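Local atomic coordinates of cellobiose 2-epimerase (Caldibacillus thermoamylovorans, PDB entry 5ZHB), a protein that catalyses the epimerisation at C2 of the reducing-end sugar of cellobiose, turning its glucose into mannose, on an (alpha/alpha)6-barrel of the N-acylglucosamine 2-epimerase family. Residues I239-H247 and A292-I300; Y302-V310 and W352-T363. One frame throughout, in Å; residues are numbered along the deposited sequence.

Contact 1: I239-H247 and A292-I300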
loop_
_atom_site.group_PDB
_atom_site.type_symbol
_atom_site.label_atom_id
_atom_site.label_comp_id
_atom_site.label_asym_id
_atom_site.label_seq_id
_atom_site.Cartn_x
_atom_site.Cartn_y
_atom_site.Cartn_z
ATOM N N ILE A 239 -21.125 3.299 -6.821
ATOM C CA ILE A 239 -22.241 3.831 -6.049
ATOM C C ILE A 239 -21.939 5.207 -5.475
ATOM O O ILE A 239 -22.792 5.764 -4.797
ATOM C CB ILE A 239 -22.674 2.862 -4.936
ATOM C CG1 ILE A 239 -21.537 2.533 -3.974
ATOM C CG2 ILE A 239 -23.264 1.595 -5.550
ATOM C CD1 ILE A 239 -21.984 1.790 -2.724
ATOM N N ILE A 240 -20.729 5.738 -5.697
ATOM C CA ILE A 240 -20.376 7.049 -5.171
ATOM C C ILE A 240 -19.595 7.798 -6.248
ATOM O O ILE A 240 -18.829 7.209 -7.009
ATOM C CB ILE A 240 -19.558 6.968 -3.859
ATOM C CG1 ILE A 240 -20.239 6.118 -2.787
ATOM C CG2 ILE A 240 -19.252 8.370 -3.314
ATOM C CD1 ILE A 240 -21.446 6.767 -2.124
ATOM N N ASP A 241 -19.816 9.111 -6.310
ATOM C CA ASP A 241 -19.055 9.956 -7.215
ATOM C C ASP A 241 -17.765 10.373 -6.500
ATOM O O ASP A 241 -17.757 11.409 -5.845
ATOM C CB ASP A 241 -19.874 11.168 -7.635
ATOM C CG ASP A 241 -19.108 12.171 -8.483
ATOM O OD1 ASP A 241 -18.074 11.770 -9.055
ATOM O OD2 ASP A 241 -19.525 13.352 -8.512
ATOM N N LEU A 242 -16.721 9.529 -6.570
ATOM C CA LEU A 242 -15.485 9.756 -5.812
ATOM C C LEU A 242 -14.287 9.390 -6.671
ATOM O O LEU A 242 -14.220 8.321 -7.254
ATOM C CB LEU A 242 -15.452 8.953 -4.512
ATOM C CG LEU A 242 -14.174 9.053 -3.656
ATOM C CD1 LEU A 242 -13.888 10.447 -3.174
ATOM C CD2 LEU A 242 -14.293 8.113 -2.466
ATOM N N LYS A 243 -13.338 10.309 -6.758
ATOM C CA LYS A 243 -12.074 10.052 -7.416
ATOM C C LYS A 243 -10.968 10.223 -6.386
ATOM O O LYS A 243 -10.961 11.230 -5.699
ATOM C CB LYS A 243 -11.793 11.083 -8.509
ATOM C CG LYS A 243 -12.549 10.868 -9.794
ATOM C CD LYS A 243 -13.859 11.601 -9.913
ATOM C CE LYS A 243 -14.331 11.473 -11.343
ATOM N NZ LYS A 243 -15.666 12.048 -11.468
ATOM N N SER A 244 -10.065 9.240 -6.329
ATOM C CA SER A 244 -8.967 9.214 -5.381
ATOM C C SER A 244 -7.676 9.172 -6.183
ATOM O O SER A 244 -7.348 8.143 -6.785
ATOM C CB SER A 244 -9.104 8.031 -4.440
ATOM O OG SER A 244 -8.028 8.010 -3.515
ATOM N N TYR A 245 -7.022 10.338 -6.280
ATOM C CA TYR A 245 -5.973 10.567 -7.257
ATOM C C TYR A 245 -4.810 9.653 -6.939
ATOM O O TYR A 245 -4.124 9.124 -7.823
ATOM C CB TYR A 245 -5.523 12.036 -7.239
ATOM C CG TYR A 245 -6.612 13.052 -7.581
ATOM C CD1 TYR A 245 -7.102 13.190 -8.884
ATOM C CD2 TYR A 245 -7.118 13.909 -6.612
ATOM C CE1 TYR A 245 -8.068 14.143 -9.197
ATOM C CE2 TYR A 245 -8.106 14.841 -6.902
ATOM C CZ TYR A 245 -8.575 14.969 -8.206
ATOM O OH TYR A 245 -9.545 15.902 -8.447
ATOM N N GLY A 246 -4.599 9.462 -5.637
ATOM C CA GLY A 246 -3.484 8.645 -5.194
ATOM C C GLY A 246 -3.658 7.180 -5.540
ATOM O O GLY A 246 -2.693 6.532 -5.951
ATOM N N HIS A 247 -4.878 6.637 -5.362
ATOM C CA HIS A 247 -5.133 5.265 -5.755
ATOM C C HIS A 247 -4.896 5.063 -7.252
ATOM O O HIS A 247 -4.326 4.066 -7.676
ATOM C CB HIS A 247 -6.549 4.790 -5.420
ATOM C CG HIS A 247 -6.763 4.458 -3.988
ATOM N ND1 HIS A 247 -7.282 5.396 -3.109
ATOM C CD2 HIS A 247 -6.619 3.313 -3.309
ATOM C CE1 HIS A 247 -7.376 4.830 -1.903
ATOM N NE2 HIS A 247 -6.988 3.571 -2.008
ATOM N N ALA A 292 -3.519 16.813 -5.086
ATOM C CA ALA A 292 -4.718 16.813 -4.284
ATOM C C ALA A 292 -5.023 15.395 -3.820
ATOM O O ALA A 292 -4.442 14.437 -4.326
ATOM C CB ALA A 292 -5.887 17.382 -5.090
ATOM N N TYR A 293 -6.000 15.278 -2.912
ATOM C CA TYR A 293 -6.339 13.992 -2.317
ATOM C C TYR A 293 -7.515 13.325 -3.026
ATOM O O TYR A 293 -7.414 12.183 -3.472
ATOM C CB TYR A 293 -6.611 14.223 -0.826
ATOM C CG TYR A 293 -6.925 12.963 -0.046
ATOM C CD1 TYR A 293 -6.162 11.803 -0.186
ATOM C CD2 TYR A 293 -8.013 12.929 0.811
ATOM C CE1 TYR A 293 -6.456 10.658 0.543
ATOM C CE2 TYR A 293 -8.326 11.789 1.522
ATOM C CZ TYR A 293 -7.552 10.655 1.381
ATOM O OH TYR A 293 -7.910 9.556 2.099
ATOM N N GLU A 294 -8.672 13.986 -3.024
ATOM C CA GLU A 294 -9.896 13.347 -3.483
ATOM C C GLU A 294 -10.782 14.400 -4.133
ATOM O O GLU A 294 -10.664 15.592 -3.824
ATOM C CB GLU A 294 -10.760 12.797 -2.346
ATOM C CG GLU A 294 -10.281 11.471 -1.772
ATOM C CD GLU A 294 -11.099 11.093 -0.541
ATOM O OE1 GLU A 294 -11.805 11.945 0.031
ATOM O OE2 GLU A 294 -11.008 9.922 -0.160
ATOM N N ASN A 295 -11.675 13.917 -5.000
ATOM C CA ASN A 295 -12.739 14.741 -5.563
ATOM C C ASN A 295 -14.064 14.002 -5.366
ATOM O O ASN A 295 -14.311 12.970 -5.967
ATOM C CB ASN A 295 -12.412 15.141 -6.994
ATOM C CG ASN A 295 -13.492 16.002 -7.616
ATOM O OD1 ASN A 295 -14.583 16.168 -7.063
ATOM N ND2 ASN A 295 -13.171 16.597 -8.746
ATOM N N GLU A 296 -14.847 14.493 -4.410
ATOM C CA GLU A 296 -16.074 13.848 -3.996
ATOM C C GLU A 296 -17.228 14.739 -4.441
ATOM O O GLU A 296 -17.314 15.889 -4.010
ATOM C CB GLU A 296 -16.172 13.652 -2.484
ATOM C CG GLU A 296 -17.325 12.719 -2.114
ATOM C CD GLU A 296 -17.221 12.232 -0.671
ATOM O OE1 GLU A 296 -16.472 12.824 0.124
ATOM O OE2 GLU A 296 -17.843 11.218 -0.354
ATOM N N ASN A 297 -18.096 14.187 -5.289
ATOM C CA ASN A 297 -19.138 14.986 -5.912
ATOM C C ASN A 297 -18.379 16.025 -6.736
ATOM O O ASN A 297 -17.449 15.673 -7.465
ATOM C CB ASN A 297 -20.139 15.410 -4.841
ATOM C CG ASN A 297 -20.660 14.214 -4.066
ATOM O OD1 ASN A 297 -20.615 14.189 -2.828
ATOM N ND2 ASN A 297 -21.129 13.196 -4.774
ATOM N N GLY A 298 -18.665 17.308 -6.546
ATOM C CA GLY A 298 -17.867 18.310 -7.240
ATOM C C GLY A 298 -16.613 18.735 -6.471
ATOM O O GLY A 298 -15.779 19.459 -7.013
ATOM N N LYS A 299 -16.475 18.305 -5.211
ATOM C CA LYS A 299 -15.639 19.024 -4.256
ATOM C C LYS A 299 -14.274 18.352 -4.103
ATOM O O LYS A 299 -14.183 17.168 -3.788
ATOM C CB LYS A 299 -16.391 19.142 -2.929
ATOM C CG LYS A 299 -17.642 20.003 -3.059
ATOM C CD LYS A 299 -18.831 19.624 -2.182
ATOM C CE LYS A 299 -18.602 19.897 -0.728
ATOM N NZ LYS A 299 -19.881 20.182 -0.072
ATOM N N ILE A 300 -13.228 19.148 -4.322
ATOM C CA ILE A 300 -11.861 18.691 -4.221
ATOM C C ILE A 300 -11.361 18.920 -2.794
ATOM O O ILE A 300 -11.493 19.993 -2.210
ATOM C CB ILE A 300 -10.976 19.374 -5.278
ATOM C CG1 ILE A 300 -11.417 18.983 -6.697
ATOM C CG2 ILE A 300 -9.501 19.040 -5.027
ATOM C CD1 ILE A 300 -10.819 19.834 -7.806
HETATM O O HOH W 1 -16.083 15.183 -10.070
HETATM O O HOH W 2 -5.971 9.837 -3.211
#

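Contact 2: Y302-V310 and W352-T363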
loop_
_atom_site.group_PDB
_atom_site.type_symbol
_atom_site.label_atom_id
_atom_site.label_comp_id
_atom_site.label_asym_id
_atom_site.label_seq_id
_atom_site.Cartn_x
_atom_site.Cartn_y
_atom_site.Cartn_z
ATOM N N TYR A 302 -8.072 19.463 -1.078
ATOM C CA TYR A 302 -6.763 19.957 -1.472
ATOM C C TYR A 302 -5.682 19.592 -0.446
ATOM O O TYR A 302 -4.538 20.014 -0.598
ATOM C CB TYR A 302 -6.803 21.487 -1.632
ATOM C CG TYR A 302 -7.540 21.912 -2.892
ATOM C CD1 TYR A 302 -6.954 21.728 -4.137
ATOM C CD2 TYR A 302 -8.820 22.445 -2.844
ATOM C CE1 TYR A 302 -7.618 22.072 -5.304
ATOM C CE2 TYR A 302 -9.492 22.800 -4.006
ATOM C CZ TYR A 302 -8.888 22.610 -5.236
ATOM O OH TYR A 302 -9.503 22.915 -6.411
ATOM N N THR A 303 -6.008 18.752 0.531
ATOM C CA THR A 303 -5.000 18.245 1.458
ATOM C C THR A 303 -3.948 17.465 0.679
ATOM O O THR A 303 -4.288 16.643 -0.164
ATOM C CB THR A 303 -5.627 17.315 2.493
ATOM O OG1 THR A 303 -6.690 18.010 3.121
ATOM C CG2 THR A 303 -4.622 16.895 3.562
ATOM N N ARG A 304 -2.673 17.749 0.955
ATOM C CA ARG A 304 -1.560 17.002 0.405
ATOM C C ARG A 304 -1.189 15.865 1.360
ATOM O O ARG A 304 -0.648 16.128 2.436
ATOM C CB ARG A 304 -0.340 17.897 0.227
ATOM C CG ARG A 304 -0.344 18.780 -1.013
ATOM C CD ARG A 304 -1.334 19.947 -0.859
ATOM N NE ARG A 304 -1.038 21.022 -1.811
ATOM C CZ ARG A 304 -1.752 22.142 -1.955
ATOM N NH1 ARG A 304 -2.912 22.276 -1.347
ATOM N NH2 ARG A 304 -1.312 23.084 -2.764
ATOM N N VAL A 305 -1.558 14.636 0.982
ATOM C CA VAL A 305 -1.420 13.468 1.842
ATOM C C VAL A 305 -0.129 12.791 1.438
ATOM O O VAL A 305 0.113 12.652 0.239
ATOM C CB VAL A 305 -2.626 12.506 1.758
ATOM C CG1 VAL A 305 -2.430 11.254 2.595
ATOM C CG2 VAL A 305 -3.909 13.175 2.226
ATOM N N TRP A 306 0.660 12.321 2.427
ATOM C CA TRP A 306 2.016 11.855 2.178
ATOM C C TRP A 306 2.051 10.722 1.146
ATOM O O TRP A 306 2.820 10.782 0.170
ATOM C CB TRP A 306 2.736 11.492 3.503
ATOM C CG TRP A 306 2.706 10.030 3.860
ATOM C CD1 TRP A 306 3.695 9.136 3.593
ATOM C CD2 TRP A 306 1.633 9.276 4.446
ATOM N NE1 TRP A 306 3.333 7.891 4.024
ATOM C CE2 TRP A 306 2.071 7.934 4.532
ATOM C CE3 TRP A 306 0.364 9.592 4.922
ATOM C CZ2 TRP A 306 1.269 6.907 5.027
ATOM C CZ3 TRP A 306 -0.413 8.584 5.450
ATOM C CH2 TRP A 306 0.034 7.267 5.510
ATOM N N TRP A 307 1.214 9.707 1.313
ATOM C CA TRP A 307 1.305 8.520 0.467
ATOM C C TRP A 307 0.914 8.834 -0.976
ATOM O O TRP A 307 1.472 8.226 -1.888
ATOM C CB TRP A 307 0.502 7.330 1.020
ATOM C CG TRP A 307 -1.001 7.437 0.986
ATOM C CD1 TRP A 307 -1.827 7.815 2.001
ATOM C CD2 TRP A 307 -1.859 7.095 -0.121
ATOM N NE1 TRP A 307 -3.132 7.775 1.596
ATOM C CE2 TRP A 307 -3.182 7.340 0.295
ATOM C CE3 TRP A 307 -1.631 6.616 -1.421
ATOM C CZ2 TRP A 307 -4.276 7.104 -0.542
ATOM C CZ3 TRP A 307 -2.714 6.366 -2.237
ATOM C CH2 TRP A 307 -4.022 6.626 -1.810
ATOM N N VAL A 308 -0.009 9.801 -1.142
ATOM C CA VAL A 308 -0.442 10.219 -2.472
ATOM C C VAL A 308 0.729 10.810 -3.260
ATOM O O VAL A 308 0.971 10.427 -4.405
ATOM C CB VAL A 308 -1.633 11.192 -2.347
ATOM C CG1 VAL A 308 -1.975 11.818 -3.696
ATOM C CG2 VAL A 308 -2.847 10.557 -1.676
ATOM N N GLN A 309 1.567 11.606 -2.596
ATOM C CA GLN A 309 2.673 12.259 -3.264
ATOM C C GLN A 309 3.665 11.205 -3.743
ATOM O O GLN A 309 4.125 11.252 -4.878
ATOM C CB GLN A 309 3.375 13.266 -2.359
ATOM C CG GLN A 309 2.464 14.229 -1.612
ATOM C CD GLN A 309 1.491 14.973 -2.502
ATOM O OE1 GLN A 309 1.871 15.507 -3.540
ATOM N NE2 GLN A 309 0.214 14.921 -2.163
ATOM N N VAL A 310 4.038 10.252 -2.884
ATOM C CA VAL A 310 5.077 9.319 -3.291
ATOM C C VAL A 310 4.570 8.324 -4.351
ATOM O O VAL A 310 5.343 7.891 -5.186
ATOM C CB VAL A 310 5.689 8.545 -2.101
ATOM C CG1 VAL A 310 6.173 9.488 -1.012
ATOM C CG2 VAL A 310 4.773 7.490 -1.519
ATOM N N TRP A 352 8.036 11.781 8.296
ATOM C CA TRP A 352 7.193 12.549 7.399
ATOM C C TRP A 352 5.884 12.886 8.110
ATOM O O TRP A 352 5.301 12.109 8.863
ATOM C CB TRP A 352 6.924 11.761 6.098
ATOM C CG TRP A 352 8.115 11.493 5.204
ATOM C CD1 TRP A 352 9.431 11.356 5.520
ATOM C CD2 TRP A 352 8.051 11.347 3.765
ATOM N NE1 TRP A 352 10.188 11.135 4.398
ATOM C CE2 TRP A 352 9.362 11.127 3.300
ATOM C CE3 TRP A 352 7.011 11.410 2.835
ATOM C CZ2 TRP A 352 9.653 10.944 1.952
ATOM C CZ3 TRP A 352 7.303 11.232 1.501
ATOM C CH2 TRP A 352 8.600 11.031 1.062
ATOM N N TYR A 353 5.351 14.058 7.803
ATOM C CA TYR A 353 4.005 14.363 8.247
ATOM C C TYR A 353 2.971 13.528 7.493
ATOM O O TYR A 353 3.194 13.107 6.360
ATOM C CB TYR A 353 3.705 15.827 7.981
ATOM C CG TYR A 353 4.634 16.807 8.659
ATOM C CD1 TYR A 353 4.738 16.871 10.049
ATOM C CD2 TYR A 353 5.306 17.762 7.901
ATOM C CE1 TYR A 353 5.582 17.796 10.653
ATOM C CE2 TYR A 353 6.129 18.699 8.494
ATOM C CZ TYR A 353 6.234 18.739 9.869
ATOM O OH TYR A 353 7.034 19.694 10.400
ATOM N N TRP A 354 1.839 13.288 8.151
ATOM C CA TRP A 354 0.730 12.584 7.549
ATOM C C TRP A 354 0.252 13.359 6.322
ATOM O O TRP A 354 0.051 12.803 5.242
ATOM C CB TRP A 354 -0.394 12.447 8.585
ATOM C CG TRP A 354 -1.590 11.684 8.071
ATOM C CD1 TRP A 354 -2.466 12.115 7.111
ATOM C CD2 TRP A 354 -2.080 10.404 8.501
ATOM N NE1 TRP A 354 -3.423 11.173 6.868
ATOM C CE2 TRP A 354 -3.239 10.130 7.735
ATOM C CE3 TRP A 354 -1.681 9.489 9.472
ATOM C CZ2 TRP A 354 -3.990 8.973 7.903
ATOM C CZ3 TRP A 354 -2.445 8.362 9.669
ATOM C CH2 TRP A 354 -3.589 8.111 8.900
ATOM N N SER A 355 0.029 14.661 6.519
ATOM C CA SER A 355 -0.476 15.496 5.440
ATOM C C SER A 355 -0.115 16.949 5.689
ATOM O O SER A 355 0.329 17.300 6.786
ATOM C CB SER A 355 -1.972 15.285 5.241
ATOM O OG SER A 355 -2.726 15.576 6.406
ATOM N N VAL A 356 -0.294 17.762 4.646
ATOM C CA VAL A 356 -0.098 19.199 4.700
ATOM C C VAL A 356 -1.363 19.886 4.194
ATOM O O VAL A 356 -1.951 19.467 3.202
ATOM C CB VAL A 356 1.138 19.654 3.908
ATOM C CG1 VAL A 356 1.305 21.162 3.984
ATOM C CG2 VAL A 356 2.388 18.931 4.383
ATOM N N GLU A 357 -1.810 20.908 4.926
ATOM C CA GLU A 357 -2.969 21.703 4.531
ATOM C C GLU A 357 -2.599 22.654 3.385
ATOM O O GLU A 357 -1.416 22.835 3.075
ATOM C CB GLU A 357 -3.476 22.512 5.724
ATOM C CG GLU A 357 -3.833 21.683 6.960
ATOM C CD GLU A 357 -4.909 20.645 6.734
ATOM O OE1 GLU A 357 -5.859 20.994 6.007
ATOM O OE2 GLU A 357 -4.810 19.502 7.236
ATOM N N ALA A 358 -3.621 23.266 2.750
ATOM C CA ALA A 358 -3.432 24.163 1.611
ATOM C C ALA A 358 -2.605 25.389 1.989
ATOM O O ALA A 358 -1.892 25.930 1.148
ATOM C CB ALA A 358 -4.762 24.582 1.049
ATOM N N ASP A 359 -2.678 25.809 3.255
ATOM C CA ASP A 359 -1.890 26.933 3.744
ATOM C C ASP A 359 -0.415 26.575 3.909
ATOM O O ASP A 359 0.359 27.445 4.293
ATOM C CB ASP A 359 -2.410 27.453 5.074
ATOM C CG ASP A 359 -2.638 26.371 6.119
ATOM O OD1 ASP A 359 -1.720 25.554 6.310
ATOM O OD2 ASP A 359 -3.744 26.324 6.700
ATOM N N GLY A 360 -0.031 25.305 3.692
ATOM C CA GLY A 360 1.355 24.887 3.857
ATOM C C GLY A 360 1.672 24.367 5.263
ATOM O O GLY A 360 2.774 23.881 5.518
ATOM N N GLN A 361 0.705 24.383 6.170
ATOM C CA GLN A 361 0.984 23.921 7.524
ATOM C C GLN A 361 0.736 22.417 7.640
ATOM O O GLN A 361 -0.235 21.888 7.092
ATOM C CB GLN A 361 0.132 24.576 8.612
ATOM C CG GLN A 361 0.240 26.096 8.675
ATOM C CD GLN A 361 1.403 26.607 9.502
ATOM O OE1 GLN A 361 1.220 27.411 10.422
ATOM N NE2 GLN A 361 2.610 26.158 9.182
ATOM N N PRO A 362 1.553 21.722 8.459
ATOM C CA PRO A 362 1.330 20.301 8.743
ATOM C C PRO A 362 -0.013 20.027 9.421
ATOM O O PRO A 362 -0.409 20.721 10.351
ATOM C CB PRO A 362 2.522 19.880 9.619
ATOM C CG PRO A 362 3.534 21.019 9.509
ATOM C CD PRO A 362 2.770 22.262 9.092
ATOM N N THR A 363 -0.698 18.963 8.983
ATOM C CA THR A 363 -1.891 18.490 9.652
ATOM C C THR A 363 -1.445 17.824 10.955
ATOM O O THR A 363 -0.507 17.029 10.956
ATOM C CB THR A 363 -2.648 17.516 8.747
ATOM O OG1 THR A 363 -2.768 18.059 7.426
ATOM C CG2 THR A 363 -3.991 17.127 9.328
HETATM O O HOH W 3 -6.980 17.713 6.388
#

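Contact 1: I239-H247 and A292-I300
Y245 lays its ring along the incoming end of strand 294-296, touching A292, the Y293 carbonyl and N295 in turn. Its CB already points toward A292-I300, and with CG anti to the carbonyl carbon (chi1 -61°) the ring lies against A292 and N295. CE2 meets A292 CB at 3.8 Å, and the ring's far end reaches N295, where OH lies 3.3 Å from CB; ring and amide planes are turned 47° apart.

Between Y245 and D241 the two strands run antiparallel. K243 and N295 form the hydrogen-bonded pair: K243 N gives to N295 O and N295 N to K243 O, both 2.9 Å. Two residues along, beyond the non-hydrogen-bonded pair L242/E296, N297 N gives to D241 O (2.9 Å, 175° at the hydrogen), just where E296-K299 makes a type II' turn. D241 OD2 lies 3.1 Å from N297 CA, while OD1 accepts a weak hydrogen bond from K243 NZ within a salt bridge. On the face shared by L242, S244, E294 and E296, L242 CD1 lies 3.9 Å from the carboxylate carbon CD of E294.

At the helix end Y245 N reaches Y293 O only weakly, and a water supplements it, donating to Y293 O, accepting from G246 N and hydrogen-bonded to S244 OG. The chemistry is therefore mainly backbone pairing: strong direct bonds at the turn end, and a weak direct bond plus one water and the Y245 packing where helix 245-262 begins.

Contact 2: Y302-V310 and W352-T363
A strand-to-helix junction carries this contact: strand 299-305 pairs with the short edge strand 355-356 just before the chain turns into helix 306-323. R304 and V356 are the antiparallel hydrogen-bonded pair, with R304 N giving to V356 O at 2.9 Å and V356 N returning a bond to R304 O. The pairing runs on into the first turn of the helix, where W306 N donates to W354 O (2.9 Å).

That carbonyl also lies at the edge of the W306 indole, 3.2 Å from CE3, and the outer rim of the same ring continues to W354. CZ3 stands over the middle of the W354 indole, 3.9 Å from CD2 at the ring fusion, an edge-to-face pair with planes at 61°. W354 CB points away from Y302-V310, but with CG anti to the backbone N (chi1 -178°) the indole comes back to W306. W352 closes in from another side: V310 CG1 meets its benzo ring obliquely, 3.3 Å from CZ3, a tight fit, and its CE3 lies near W306 CD1.

At the other end T303 CG2 packs on S355 CB (3.5 Å). R304 NH1 lies alongside A358, 3.5 Å from its CA, and bonds to Y302 O, while NH2 forms a salt bridge with D288 and NE bonds to S290. S355 OG donates to T363 OG1, which in turn donates to E357 OE2, tying the hairpin-like loop across itself. A short strand running straight into a helix, as strand 299-305 into 306-323, joins the sheet to the helices of the (alpha/alpha)6-barrel of this family.

How the contacts relate
The two contacts follow one another along the chain, contact 1 closing before contact 2 opens, and their centres lie 16 Å apart. Both belong to one four-stranded antiparallel sheet ordered 242-244, 294-296, 299-305, 355-356: contact 1 joins the first two strands, contact 2 the last two, and strand 299-305 serves both. They also meet directly, Y293 CD1 packing on V305 CG2 at 3.6 Å and the H247 and W307 rings meeting edge-to-face. Helices 245-262 and 306-323 each start at the end of a strand of this sheet, so the sheet ties together two helices of the helical barrel and the connections around them.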